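Local coordinates for protein predicted ATPase of the ABC class (Vibrio vulnificus, PDB 5D6A) that probably hydrolyses ATP as an ABC-class ATPase, and binds the ATP analogue AMP-PNP in its P-loop domain, at residues S119-T124 / L503-E508; A523-N528 / Q570-H575; L206-A211 / L254-G259; R104-F109 / K168-S173. All coordinates share one frame; numbering follows the deposited sequence.

Contact 1. Residues S119-T124 / L503-E508; sequences SLHGQT and LESSDE
Ser119 and His121 converge on one carboxylate oxygen of Asp507, a compact example of a single acceptor collecting two donors from a loop. Ser119 OG donates to Asp507 OD2 over 2.6 Å, meeting the syn lone pair of OD2, on the side of OD1. His121 NE2 reaches the same oxygen at 2.9 Å, but with an N-H...O angle of 126° the bond is weak. The carboxylate stands almost perpendicular to the imidazole, and OD2 lies at the ring edge, near its plane.

Packing is supplied by Thr124 and Glu504, whose side chains come from opposite directions. Thr124 CG2 rests against Glu504 CD at 3.4 Å. A bend at chi2 (65°) shapes the glutamate chain, whose OE1 forms a salt bridge with Arg280. Its other oxygen, OE2, accepts from a water 2.6 Å away, and that water in turn accepts from Gln123 N, bridging the two segments.

Bonds within each segment set the partners in place. Thr124 N and OG1 both donate to His121 O, closing a type II' turn in which Gly122 takes the positive phi. Across from it, Asp507 N donates to Ser505 OG at 2.9 Å, while Glu508 OE2 receives the amides of Glu504 and Ser505. Ser505 and Glu508 thus make a capping box at the N-terminus of helix 506-519, which here faces a beta turn of the N-terminal region.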
loop_
_atom_site.group_PDB
_atom_site.type_symbol
_atom_site.label_atom_id
_atom_site.label_comp_id
_atom_site.label_asym_id
_atom_site.label_seq_id
_atom_site.Cartn_x
_atom_site.Cartn_y
_atom_site.Cartn_z
ATOM N N SER A 119 3.641 -19.575 -13.612
ATOM C CA SER A 119 3.100 -18.249 -13.318
ATOM C C SER A 119 1.799 -17.932 -14.073
ATOM O O SER A 119 1.800 -17.784 -15.297
ATOM C CB SER A 119 4.162 -17.186 -13.621
ATOM O OG SER A 119 3.755 -15.910 -13.162
ATOM N N LEU A 120 0.695 -17.838 -13.329
ATOM C CA LEU A 120 -0.615 -17.499 -13.898
ATOM C C LEU A 120 -0.919 -16.047 -13.577
ATOM O O LEU A 120 -0.309 -15.470 -12.676
ATOM C CB LEU A 120 -1.714 -18.398 -13.337
ATOM C CG LEU A 120 -1.585 -19.889 -13.642
ATOM C CD1 LEU A 120 -2.694 -20.663 -12.944
ATOM C CD2 LEU A 120 -1.604 -20.138 -15.143
ATOM N N HIS A 121 -1.880 -15.465 -14.289
ATOM C CA HIS A 121 -2.197 -14.047 -14.119
ATOM C C HIS A 121 -3.651 -13.765 -13.758
ATOM O O HIS A 121 -4.228 -12.769 -14.202
ATOM C CB HIS A 121 -1.803 -13.304 -15.394
ATOM C CG HIS A 121 -0.430 -13.652 -15.867
ATOM N ND1 HIS A 121 -0.195 -14.678 -16.756
ATOM C CD2 HIS A 121 0.785 -13.161 -15.527
ATOM C CE1 HIS A 121 1.104 -14.784 -16.965
ATOM N NE2 HIS A 121 1.722 -13.874 -16.233
ATOM N N GLY A 122 -4.227 -14.639 -12.938
ATOM C CA GLY A 122 -5.596 -14.471 -12.464
ATOM C C GLY A 122 -6.650 -14.300 -13.539
ATOM O O GLY A 122 -6.792 -15.146 -14.427
ATOM N N GLN A 123 -7.377 -13.189 -13.463
ATOM C CA GLN A 123 -8.473 -12.901 -14.389
ATOM C C GLN A 123 -8.054 -12.300 -15.729
ATOM O O GLN A 123 -8.900 -12.110 -16.604
ATOM C CB GLN A 123 -9.475 -11.960 -13.712
ATOM C CG GLN A 123 -10.047 -12.518 -12.427
ATOM C CD GLN A 123 -10.832 -13.789 -12.652
ATOM O OE1 GLN A 123 -10.467 -14.849 -12.149
ATOM N NE2 GLN A 123 -11.892 -13.700 -13.446
ATOM N N THR A 124 -6.768 -12.007 -15.899
ATOM C CA THR A 124 -6.292 -11.397 -17.142
ATOM C C THR A 124 -5.503 -12.346 -18.034
ATOM O O THR A 124 -5.035 -13.395 -17.598
ATOM C CB THR A 124 -5.400 -10.166 -16.862
ATOM O OG1 THR A 124 -4.293 -10.552 -16.040
ATOM C CG2 THR A 124 -6.191 -9.068 -16.166
ATOM N N LEU A 503 -1.709 -1.734 -12.635
ATOM C CA LEU A 503 -0.846 -2.913 -12.778
ATOM C C LEU A 503 -1.586 -4.154 -12.319
ATOM O O LEU A 503 -2.312 -4.119 -11.327
ATOM C CB LEU A 503 0.461 -2.762 -11.999
ATOM C CG LEU A 503 1.507 -1.811 -12.582
ATOM C CD1 LEU A 503 2.711 -1.703 -11.657
ATOM C CD2 LEU A 503 1.941 -2.275 -13.964
ATOM N N GLU A 504 -1.385 -5.250 -13.045
ATOM C CA GLU A 504 -2.076 -6.505 -12.771
ATOM C C GLU A 504 -1.212 -7.552 -12.066
ATOM O O GLU A 504 -1.636 -8.136 -11.074
ATOM C CB GLU A 504 -2.586 -7.085 -14.090
ATOM C CG GLU A 504 -3.371 -8.377 -13.957
ATOM C CD GLU A 504 -4.679 -8.213 -13.208
ATOM O OE1 GLU A 504 -5.256 -7.105 -13.229
ATOM O OE2 GLU A 504 -5.139 -9.208 -12.616
ATOM N N SER A 505 -0.009 -7.787 -12.582
ATOM C CA SER A 505 0.869 -8.818 -12.028
ATOM C C SER A 505 2.262 -8.329 -11.667
ATOM O O SER A 505 2.756 -7.342 -12.217
ATOM C CB SER A 505 1.003 -9.963 -13.036
ATOM O OG SER A 505 1.924 -10.944 -12.588
ATOM N N SER A 506 2.893 -9.040 -10.734
ATOM C CA SER A 506 4.257 -8.727 -10.337
ATOM C C SER A 506 5.181 -9.106 -11.493
ATOM O O SER A 506 6.315 -8.641 -11.561
ATOM C CB SER A 506 4.651 -9.481 -9.070
ATOM O OG SER A 506 4.650 -10.872 -9.296
ATOM N N ASP A 507 4.684 -9.962 -12.393
ATOM C CA ASP A 507 5.450 -10.381 -13.571
ATOM C C ASP A 507 5.800 -9.180 -14.422
ATOM O O ASP A 507 6.920 -9.072 -14.905
ATOM C CB ASP A 507 4.671 -11.390 -14.422
ATOM C CG ASP A 507 4.474 -12.726 -13.725
ATOM O OD1 ASP A 507 4.829 -12.853 -12.534
ATOM O OD2 ASP A 507 3.958 -13.656 -14.379
ATOM N N GLU A 508 4.842 -8.280 -14.619
ATOM C CA GLU A 508 5.132 -7.081 -15.409
ATOM C C GLU A 508 6.048 -6.119 -14.643
ATOM O O GLU A 508 6.787 -5.358 -15.255
ATOM C CB GLU A 508 3.862 -6.407 -15.991
ATOM C CG GLU A 508 2.691 -6.187 -15.047
ATOM C CD GLU A 508 1.441 -5.666 -15.754
ATOM O OE1 GLU A 508 1.551 -5.098 -16.861
ATOM O OE2 GLU A 508 0.339 -5.814 -15.190
HETATM O O HOH W 1 -6.866 -11.019 -11.802
#

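Contact 2. Residues A523-N528 / Q570-H575; sequences AGWNSN and QFRNNH
Trp525 and Arg572 meet by stacking, and the shortest sound polar bond nearby lies within 523-528 itself: Asn528 N donates to Asn526 OD1 at 2.7 Å, in the carbonyl plane. This Asx turn shapes the chain directly after Trp525, just where helix 529-536 is about to begin.

The stack illustrates how an arginine can use its flat face. The guanidinium lies on the indole with the planes 24° apart, and Arg572 CZ sits 3.5 Å from the centroid of the five-membered ring, nearly above its centre, a cation-pi geometry. To arrive there the arginine chain leaves CA with CG between the backbone N and the carbonyl carbon (chi1 77°) and folds again at chi2 and chi3. Its aliphatic part follows the six-membered ring, Arg572 CG lying 3.5 Å from Trp525 CZ3. At the edge of the indole, near its plane, lies Phe571 C. A weak bond of 3.5 Å also runs from Arg572 NH1 to Asn574 OD1 in the same segment, and Asn574 ND2 touches Ser527 CB at 3.9 Å.

Strand 463-465 runs between the two segments in a three-stranded antiparallel sheet, so the stack bridges its outer strands over Ala463. Trp525 NE1 and Arg572 NH2 are both donors, which implies that the attraction comes from the charge over the ring face and not from a hydrogen bond between them.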
loop_
_atom_site.group_PDB
_atom_site.type_symbol
_atom_site.label_atom_id
_atom_site.label_comp_id
_atom_site.label_asym_id
_atom_site.label_seq_id
_atom_site.Cartn_x
_atom_site.Cartn_y
_atom_site.Cartn_z
ATOM N N ALA A 523 25.149 3.674 -24.244
ATOM C CA ALA A 523 26.243 4.637 -24.055
ATOM C C ALA A 523 25.992 5.816 -23.106
ATOM O O ALA A 523 26.762 6.015 -22.161
ATOM C CB ALA A 523 26.708 5.159 -25.411
ATOM N N GLY A 524 24.951 6.608 -23.359
ATOM C CA GLY A 524 24.689 7.772 -22.509
ATOM C C GLY A 524 23.243 8.214 -22.423
ATOM O O GLY A 524 22.364 7.429 -22.071
ATOM N N TRP A 525 23.001 9.484 -22.736
ATOM C CA TRP A 525 21.657 10.048 -22.677
ATOM C C TRP A 525 20.826 9.718 -23.908
ATOM O O TRP A 525 21.358 9.562 -25.007
ATOM C CB TRP A 525 21.723 11.568 -22.546
ATOM C CG TRP A 525 22.322 12.060 -21.274
ATOM C CD1 TRP A 525 23.646 12.192 -20.987
ATOM C CD2 TRP A 525 21.612 12.523 -20.120
ATOM N NE1 TRP A 525 23.809 12.695 -19.719
ATOM C CE2 TRP A 525 22.576 12.912 -19.166
ATOM C CE3 TRP A 525 20.255 12.645 -19.798
ATOM C CZ2 TRP A 525 22.226 13.413 -17.911
ATOM C CZ3 TRP A 525 19.909 13.138 -18.550
ATOM C CH2 TRP A 525 20.892 13.518 -17.620
ATOM N N ASN A 526 19.515 9.625 -23.707
ATOM C CA ASN A 526 18.563 9.378 -24.784
ATOM C C ASN A 526 17.493 10.461 -24.689
ATOM O O ASN A 526 16.877 10.632 -23.642
ATOM C CB ASN A 526 17.965 7.974 -24.673
ATOM C CG ASN A 526 17.046 7.632 -25.835
ATOM O OD1 ASN A 526 16.113 8.370 -26.142
ATOM N ND2 ASN A 526 17.292 6.491 -26.469
ATOM N N SER A 527 17.282 11.190 -25.782
ATOM C CA SER A 527 16.328 12.303 -25.806
ATOM C C SER A 527 14.848 11.910 -25.972
ATOM O O SER A 527 13.986 12.787 -26.077
ATOM C CB SER A 527 16.728 13.296 -26.896
ATOM O OG SER A 527 16.742 12.667 -28.155
ATOM N N ASN A 528 14.554 10.609 -25.995
ATOM C CA ASN A 528 13.171 10.148 -26.108
ATOM C C ASN A 528 13.046 8.723 -25.549
ATOM O O ASN A 528 12.895 7.764 -26.303
ATOM C CB ASN A 528 12.705 10.224 -27.567
ATOM C CG ASN A 528 11.202 10.055 -27.716
ATOM O OD1 ASN A 528 10.477 9.873 -26.737
ATOM N ND2 ASN A 528 10.725 10.131 -28.950
ATOM N N GLN A 570 18.131 9.834 -13.465
ATOM C CA GLN A 570 18.669 11.108 -13.930
ATOM C C GLN A 570 17.983 11.569 -15.217
ATOM O O GLN A 570 18.168 10.975 -16.281
ATOM C CB GLN A 570 20.180 11.029 -14.158
ATOM C CG GLN A 570 21.009 10.837 -12.898
ATOM C CD GLN A 570 22.499 11.015 -13.145
ATOM O OE1 GLN A 570 22.914 11.542 -14.179
ATOM N NE2 GLN A 570 23.312 10.590 -12.186
ATOM N N PHE A 571 17.179 12.623 -15.092
ATOM C CA PHE A 571 16.485 13.236 -16.217
ATOM C C PHE A 571 17.014 14.651 -16.380
ATOM O O PHE A 571 17.471 15.258 -15.410
ATOM C CB PHE A 571 14.975 13.319 -15.967
ATOM C CG PHE A 571 14.251 12.004 -16.056
ATOM C CD1 PHE A 571 13.723 11.572 -17.266
ATOM C CD2 PHE A 571 14.056 11.220 -14.930
ATOM C CE1 PHE A 571 13.037 10.373 -17.356
ATOM C CE2 PHE A 571 13.369 10.018 -15.014
ATOM C CZ PHE A 571 12.859 9.595 -16.230
ATOM N N ARG A 572 16.962 15.178 -17.599
ATOM C CA ARG A 572 17.384 16.554 -17.838
ATOM C C ARG A 572 16.447 17.212 -18.845
ATOM O O ARG A 572 15.589 16.556 -19.437
ATOM C CB ARG A 572 18.821 16.644 -18.379
ATOM C CG ARG A 572 18.949 16.291 -19.858
ATOM C CD ARG A 572 20.073 17.064 -20.538
ATOM N NE ARG A 572 21.410 16.499 -20.381
ATOM C CZ ARG A 572 22.015 15.727 -21.284
ATOM N NH1 ARG A 572 21.410 15.399 -22.425
ATOM N NH2 ARG A 572 23.241 15.280 -21.048
ATOM N N ASN A 573 16.636 18.512 -19.036
ATOM C CA ASN A 573 15.871 19.283 -20.004
ATOM C C ASN A 573 16.803 19.897 -21.036
ATOM O O ASN A 573 17.597 20.782 -20.708
ATOM C CB ASN A 573 15.069 20.390 -19.313
ATOM C CG ASN A 573 13.807 19.877 -18.647
ATOM O OD1 ASN A 573 13.120 19.007 -19.181
ATOM N ND2 ASN A 573 13.470 20.448 -17.497
ATOM N N ASN A 574 16.717 19.419 -22.277
ATOM C CA ASN A 574 17.516 19.968 -23.376
ATOM C C ASN A 574 16.924 21.330 -23.722
ATOM O O ASN A 574 16.635 21.635 -24.881
ATOM C CB ASN A 574 17.466 19.039 -24.591
ATOM C CG ASN A 574 18.008 17.653 -24.296
ATOM O OD1 ASN A 574 18.782 17.465 -23.363
ATOM N ND2 ASN A 574 17.613 16.676 -25.106
ATOM N N HIS A 575 16.766 22.147 -22.684
ATOM C CA HIS A 575 16.137 23.446 -22.794
ATOM C C HIS A 575 16.533 24.283 -21.583
ATOM O O HIS A 575 16.256 23.912 -20.440
ATOM C CB HIS A 575 14.616 23.255 -22.839
ATOM C CG HIS A 575 13.835 24.531 -22.860
ATOM N ND1 HIS A 575 13.400 25.157 -21.712
ATOM C CD2 HIS A 575 13.393 25.290 -23.892
ATOM C CE1 HIS A 575 12.734 26.251 -22.033
ATOM N NE2 HIS A 575 12.715 26.355 -23.351
ATOM O OXT HIS A 575 17.151 25.338 -21.716
#

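Contact 3. Residues L206-A211 / L254-G259; sequences LVSFVA and LGIPKG
Val207 and Ile256 are joined where two antiparallel strands, 206-211 and 249-257, pair in the four-stranded sheet of the P-loop domain, consistent with the antiparallel beta subdomain of ABC ATPases. Four backbone bonds join the pair. Val207 N gives an almost straight bond to Ile256 O at 2.9 Å, nearly along the C=O axis. Ile256 N returns one to Ser208 O, and because the register slips by one residue between Leu206 and Ser208, the strand carries a beta bulge there. Farther on, Val210 and Leu254 form a reciprocal pair: Val210 N donates to Leu254 O in the carbonyl plane, whereas Leu254 N approaches Val210 O from above that plane.

Leu254 O is also approached by Phe209 CA, a CA-H...O contact of 3.3 Å. On the outer edges of the pair, backbone bonds link Phe209 with Val295 and Gly255 with Leu239, in the same chain. The buried hydroxyl of Ser208 bonds to Thr296 OG1 and Val295 O, while the extended chain of Lys258 carries NZ to a salt bridge with Glu202.

Ser208 shares one face of the sheet with the apolar Val210, Leu254 and Ile256, and there helix 271-280 brings Ile278 against Ser208 and Ile256. At the bulge, Val207 CG2 is held between its backbone N and carbonyl carbon, and from there it meets Ile256 CG2 at 3.9 Å.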
loop_
_atom_site.group_PDB
_atom_site.type_symbol
_atom_site.label_atom_id
_atom_site.label_comp_id
_atom_site.label_asym_id
_atom_site.label_seq_id
_atom_site.Cartn_x
_atom_site.Cartn_y
_atom_site.Cartn_z
ATOM N N LEU A 206 -14.039 6.364 -30.420
ATOM C CA LEU A 206 -14.290 5.920 -29.051
ATOM C C LEU A 206 -12.989 5.681 -28.298
ATOM O O LEU A 206 -11.965 5.377 -28.905
ATOM C CB LEU A 206 -15.088 4.614 -29.067
ATOM C CG LEU A 206 -16.431 4.624 -29.794
ATOM C CD1 LEU A 206 -17.040 3.230 -29.778
ATOM C CD2 LEU A 206 -17.380 5.639 -29.176
ATOM N N VAL A 207 -13.039 5.825 -26.975
ATOM C CA VAL A 207 -11.873 5.567 -26.118
ATOM C C VAL A 207 -12.104 4.340 -25.238
ATOM O O VAL A 207 -11.167 3.828 -24.630
ATOM C CB VAL A 207 -11.503 6.773 -25.228
ATOM C CG1 VAL A 207 -11.093 7.945 -26.094
ATOM C CG2 VAL A 207 -12.646 7.162 -24.300
ATOM N N SER A 208 -13.354 3.883 -25.175
ATOM C CA SER A 208 -13.706 2.706 -24.384
ATOM C C SER A 208 -15.072 2.173 -24.817
ATOM O O SER A 208 -15.890 2.910 -25.369
ATOM C CB SER A 208 -13.717 3.041 -22.889
ATOM O OG SER A 208 -13.919 1.877 -22.104
ATOM N N PHE A 209 -15.307 0.889 -24.558
ATOM C CA PHE A 209 -16.559 0.238 -24.923
ATOM C C PHE A 209 -16.980 -0.802 -23.885
ATOM O O PHE A 209 -16.260 -1.770 -23.646
ATOM C CB PHE A 209 -16.420 -0.426 -26.293
ATOM C CG PHE A 209 -17.605 -1.258 -26.689
ATOM C CD1 PHE A 209 -18.729 -0.669 -27.254
ATOM C CD2 PHE A 209 -17.594 -2.634 -26.512
ATOM C CE1 PHE A 209 -19.821 -1.435 -27.625
ATOM C CE2 PHE A 209 -18.681 -3.406 -26.881
ATOM C CZ PHE A 209 -19.797 -2.806 -27.439
ATOM N N VAL A 210 -18.152 -0.594 -23.284
ATOM C CA VAL A 210 -18.693 -1.507 -22.277
ATOM C C VAL A 210 -19.894 -2.242 -22.863
ATOM O O VAL A 210 -20.996 -1.694 -22.936
ATOM C CB VAL A 210 -19.129 -0.759 -21.001
ATOM C CG1 VAL A 210 -19.650 -1.736 -19.959
ATOM C CG2 VAL A 210 -17.970 0.045 -20.433
ATOM N N ALA A 211 -19.675 -3.485 -23.275
ATOM C CA ALA A 211 -20.728 -4.300 -23.874
ATOM C C ALA A 211 -21.903 -4.539 -22.924
ATOM O O ALA A 211 -21.718 -4.662 -21.712
ATOM C CB ALA A 211 -20.149 -5.634 -24.325
ATOM N N LEU A 254 -22.221 0.207 -24.395
ATOM C CA LEU A 254 -21.940 1.620 -24.177
ATOM C C LEU A 254 -20.676 2.039 -24.904
ATOM O O LEU A 254 -19.612 1.456 -24.694
ATOM C CB LEU A 254 -21.747 1.909 -22.689
ATOM C CG LEU A 254 -21.262 3.326 -22.365
ATOM C CD1 LEU A 254 -22.316 4.349 -22.761
ATOM C CD2 LEU A 254 -20.904 3.465 -20.894
ATOM N N GLY A 255 -20.795 3.059 -25.744
ATOM C CA GLY A 255 -19.659 3.588 -26.473
ATOM C C GLY A 255 -19.286 4.930 -25.886
ATOM O O GLY A 255 -20.054 5.882 -25.986
ATOM N N ILE A 256 -18.119 5.002 -25.253
ATOM C CA ILE A 256 -17.640 6.248 -24.663
ATOM C C ILE A 256 -16.803 6.975 -25.709
ATOM O O ILE A 256 -15.661 6.591 -25.969
ATOM C CB ILE A 256 -16.819 5.994 -23.384
ATOM C CG1 ILE A 256 -17.714 5.341 -22.326
ATOM C CG2 ILE A 256 -16.243 7.300 -22.850
ATOM C CD1 ILE A 256 -17.002 4.971 -21.044
ATOM N N PRO A 257 -17.363 8.037 -26.308
ATOM C CA PRO A 257 -16.639 8.747 -27.357
ATOM C C PRO A 257 -15.441 9.536 -26.850
ATOM O O PRO A 257 -15.276 9.708 -25.644
ATOM C CB PRO A 257 -17.696 9.698 -27.924
ATOM C CG PRO A 257 -18.601 9.971 -26.775
ATOM C CD PRO A 257 -18.617 8.723 -25.943
ATOM N N LYS A 258 -14.616 10.008 -27.779
ATOM C CA LYS A 258 -13.448 10.807 -27.434
ATOM C C LYS A 258 -13.874 12.107 -26.766
ATOM O O LYS A 258 -15.046 12.487 -26.804
ATOM C CB LYS A 258 -12.620 11.123 -28.679
ATOM C CG LYS A 258 -11.967 9.918 -29.335
ATOM C CD LYS A 258 -11.212 10.350 -30.582
ATOM C CE LYS A 258 -10.518 9.185 -31.267
ATOM N NZ LYS A 258 -9.851 9.613 -32.530
ATOM N N GLY A 259 -12.912 12.789 -26.159
ATOM C CA GLY A 259 -13.180 14.040 -25.471
ATOM C C GLY A 259 -13.374 13.814 -23.988
ATOM O O GLY A 259 -12.934 12.805 -23.443
#

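Contact 4. Residues R104-F109 / K168-S173; sequences RSFAEF and KFIRRS
Phe109 and Arg172 make the outer half of this helix pair, with the arginine laid obliquely over one face of the phenyl ring. Ring and guanidinium planes are 36° apart, so they overlap without lying truly flat, and the overlap is displaced toward the rim: Arg172 CZ comes 3.4 Å from Phe109 CD1. Nearer the backbone, Arg172 CB points at the same ring in a CH-pi contact, 4.2 Å from its centroid. A bend at chi3 turns the arginine's end back across the ring.

Deeper in, Phe106 reaches over with CG anti to the backbone N (chi1 -179°), which brings its CE2 against two neighbours, Phe169 CB at 3.6 Å and Ile170 CG1 at 3.9 Å. The Phe106 and Phe169 side chains cross at about a right angle. Ser173 OG lies in the plane of the Phe106 ring, at its edge, 3.5 Å from CD2. Phe169 CD1 in turn packs against Phe109 CB.

These residues belong to two roughly antiparallel helices, 92-109 and 155-172, whose local axes cross at 143° and approach to 9.0 Å, an example of helix-on-helix packing built on three phenylalanines, with Ile170, Arg172 and Ser173 filling in around them.

Behind the first shell, Phe169 O accepts from both Ser173 OG, at 2.8 Å, and Ser173 N, tying the serine side chain back onto the backbone four residues earlier and placing it beside Phe106. The antiparallel sheet beneath supplies Leu140 and Phe142 of strand 137-144, which touch Phe106 and Ile170, and Ile116 of strand 116-117, which meets both Phe106 and Phe169.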
loop_
_atom_site.group_PDB
_atom_site.type_symbol
_atom_site.label_atom_id
_atom_site.label_comp_id
_atom_site.label_asym_id
_atom_site.label_seq_id
_atom_site.Cartn_x
_atom_site.Cartn_y
_atom_site.Cartn_z
ATOM N N ARG A 104 -2.557 -22.332 -18.200
ATOM C CA ARG A 104 -3.600 -22.702 -17.241
ATOM C C ARG A 104 -3.850 -24.205 -17.249
ATOM O O ARG A 104 -4.145 -24.788 -16.211
ATOM C CB ARG A 104 -4.898 -21.956 -17.540
ATOM C CG ARG A 104 -4.773 -20.445 -17.470
ATOM C CD ARG A 104 -6.090 -19.770 -17.805
ATOM N NE ARG A 104 -5.929 -18.326 -17.950
ATOM C CZ ARG A 104 -5.957 -17.451 -16.947
ATOM N NH1 ARG A 104 -6.144 -17.851 -15.693
ATOM N NH2 ARG A 104 -5.796 -16.159 -17.203
ATOM N N SER A 105 -3.744 -24.820 -18.426
ATOM C CA SER A 105 -3.922 -26.264 -18.550
ATOM C C SER A 105 -2.783 -26.978 -17.836
ATOM O O SER A 105 -2.999 -27.965 -17.140
ATOM C CB SER A 105 -3.956 -26.689 -20.019
ATOM O OG SER A 105 -5.087 -26.157 -20.680
ATOM N N PHE A 106 -1.571 -26.461 -18.015
ATOM C CA PHE A 106 -0.386 -27.023 -17.380
ATOM C C PHE A 106 -0.494 -26.910 -15.860
ATOM O O PHE A 106 -0.082 -27.815 -15.134
ATOM C CB PHE A 106 0.868 -26.295 -17.866
ATOM C CG PHE A 106 2.144 -26.831 -17.285
ATOM C CD1 PHE A 106 2.636 -26.341 -16.083
ATOM C CD2 PHE A 106 2.857 -27.820 -17.942
ATOM C CE1 PHE A 106 3.815 -26.832 -15.545
ATOM C CE2 PHE A 106 4.038 -28.315 -17.409
ATOM C CZ PHE A 106 4.517 -27.821 -16.210
ATOM N N ALA A 107 -1.041 -25.793 -15.388
ATOM C CA ALA A 107 -1.213 -25.573 -13.953
ATOM C C ALA A 107 -2.247 -26.537 -13.387
ATOM O O ALA A 107 -2.089 -27.048 -12.280
ATOM C CB ALA A 107 -1.631 -24.135 -13.679
ATOM N N GLU A 108 -3.299 -26.780 -14.164
ATOM C CA GLU A 108 -4.383 -27.674 -13.761
ATOM C C GLU A 108 -3.908 -29.122 -13.658
ATOM O O GLU A 108 -4.206 -29.803 -12.676
ATOM C CB GLU A 108 -5.553 -27.566 -14.749
ATOM C CG GLU A 108 -6.794 -28.365 -14.368
ATOM C CD GLU A 108 -7.454 -27.891 -13.081
ATOM O OE1 GLU A 108 -7.070 -26.826 -12.544
ATOM O OE2 GLU A 108 -8.375 -28.591 -12.604
ATOM N N PHE A 109 -3.171 -29.594 -14.664
ATOM C CA PHE A 109 -2.661 -30.965 -14.637
ATOM C C PHE A 109 -1.623 -31.137 -13.532
ATOM O O PHE A 109 -1.424 -32.243 -13.042
ATOM C CB PHE A 109 -2.023 -31.384 -15.972
ATOM C CG PHE A 109 -2.946 -31.303 -17.156
ATOM C CD1 PHE A 109 -4.188 -31.922 -17.135
ATOM C CD2 PHE A 109 -2.537 -30.677 -18.324
ATOM C CE1 PHE A 109 -5.029 -31.863 -18.234
ATOM C CE2 PHE A 109 -3.370 -30.618 -19.428
ATOM C CZ PHE A 109 -4.617 -31.213 -19.384
ATOM N N LYS A 168 4.841 -35.646 -18.089
ATOM C CA LYS A 168 3.437 -35.844 -18.440
ATOM C C LYS A 168 2.687 -34.522 -18.557
ATOM O O LYS A 168 1.874 -34.356 -19.464
ATOM C CB LYS A 168 2.746 -36.775 -17.440
ATOM C CG LYS A 168 3.268 -38.201 -17.501
ATOM C CD LYS A 168 2.560 -39.123 -16.527
ATOM C CE LYS A 168 3.053 -40.551 -16.695
ATOM N NZ LYS A 168 2.332 -41.503 -15.811
ATOM N N PHE A 169 2.964 -33.579 -17.658
ATOM C CA PHE A 169 2.291 -32.277 -17.709
ATOM C C PHE A 169 2.759 -31.483 -18.924
ATOM O O PHE A 169 1.965 -30.790 -19.556
ATOM C CB PHE A 169 2.528 -31.466 -16.432
ATOM C CG PHE A 169 2.294 -32.242 -15.169
ATOM C CD1 PHE A 169 1.117 -32.958 -14.983
ATOM C CD2 PHE A 169 3.229 -32.219 -14.143
ATOM C CE1 PHE A 169 0.899 -33.673 -13.819
ATOM C CE2 PHE A 169 3.010 -32.920 -12.971
ATOM C CZ PHE A 169 1.843 -33.648 -12.808
ATOM N N ILE A 170 4.049 -31.592 -19.243
ATOM C CA ILE A 170 4.633 -30.909 -20.397
ATOM C C ILE A 170 4.009 -31.423 -21.693
ATOM O O ILE A 170 3.791 -30.652 -22.629
ATOM C CB ILE A 170 6.167 -31.090 -20.451
ATOM C CG1 ILE A 170 6.825 -30.365 -19.273
ATOM C CG2 ILE A 170 6.727 -30.546 -21.758
ATOM C CD1 ILE A 170 8.304 -30.654 -19.111
ATOM N N ARG A 171 3.725 -32.722 -21.741
ATOM C CA ARG A 171 3.115 -33.324 -22.926
ATOM C C ARG A 171 1.631 -32.995 -23.023
ATOM O O ARG A 171 1.189 -32.390 -23.997
ATOM C CB ARG A 171 3.319 -34.844 -22.943
ATOM C CG ARG A 171 4.764 -35.264 -23.151
ATOM C CD ARG A 171 4.911 -36.772 -23.280
ATOM N NE ARG A 171 6.311 -37.160 -23.481
ATOM C CZ ARG A 171 7.139 -37.583 -22.526
ATOM N NH1 ARG A 171 6.730 -37.721 -21.269
ATOM N NH2 ARG A 171 8.391 -37.898 -22.839
ATOM N N ARG A 172 0.872 -33.377 -22.004
ATOM C CA ARG A 172 -0.576 -33.144 -21.989
ATOM C C ARG A 172 -0.978 -31.696 -22.267
ATOM O O ARG A 172 -1.968 -31.445 -22.954
ATOM C CB ARG A 172 -1.173 -33.589 -20.657
ATOM C CG ARG A 172 -1.082 -35.084 -20.402
ATOM C CD ARG A 172 -1.663 -35.428 -19.041
ATOM N NE ARG A 172 -3.099 -35.158 -18.974
ATOM C CZ ARG A 172 -3.825 -35.204 -17.861
ATOM N NH1 ARG A 172 -3.256 -35.487 -16.692
ATOM N NH2 ARG A 172 -5.128 -34.947 -17.911
ATOM N N SER A 173 -0.209 -30.748 -21.741
ATOM C CA SER A 173 -0.517 -29.332 -21.932
ATOM C C SER A 173 -0.211 -28.845 -23.349
ATOM O O SER A 173 -0.683 -27.785 -23.749
ATOM C CB SER A 173 0.254 -28.472 -20.927
ATOM O OG SER A 173 1.649 -28.536 -21.169
#

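Contacts 1 and 4 are neighbours, their centres 19 Å apart: Arg104 NH1 on helix 92-109 probably bonds to Gly122 O in the turn, and Leu120 packs on Ala107. Their segments alternate along the chain, so the helix pair of the N-terminal region sits directly beside the loop that meets helix 506-519. Contact 3, in the P-loop domain, is nested inside the long loop closed by contact 1 and lies about 25 Å from it between centres. Contact 2 follows contact 1 in series, helix 506-519 leading to strand 525-526. Contacts 2 and 4 lie 47 Å apart between centres, on opposite sides of the chain's centre. Contact 1 therefore joins the N-terminal and C-terminal regions, which flank the P-loop domain in sequence.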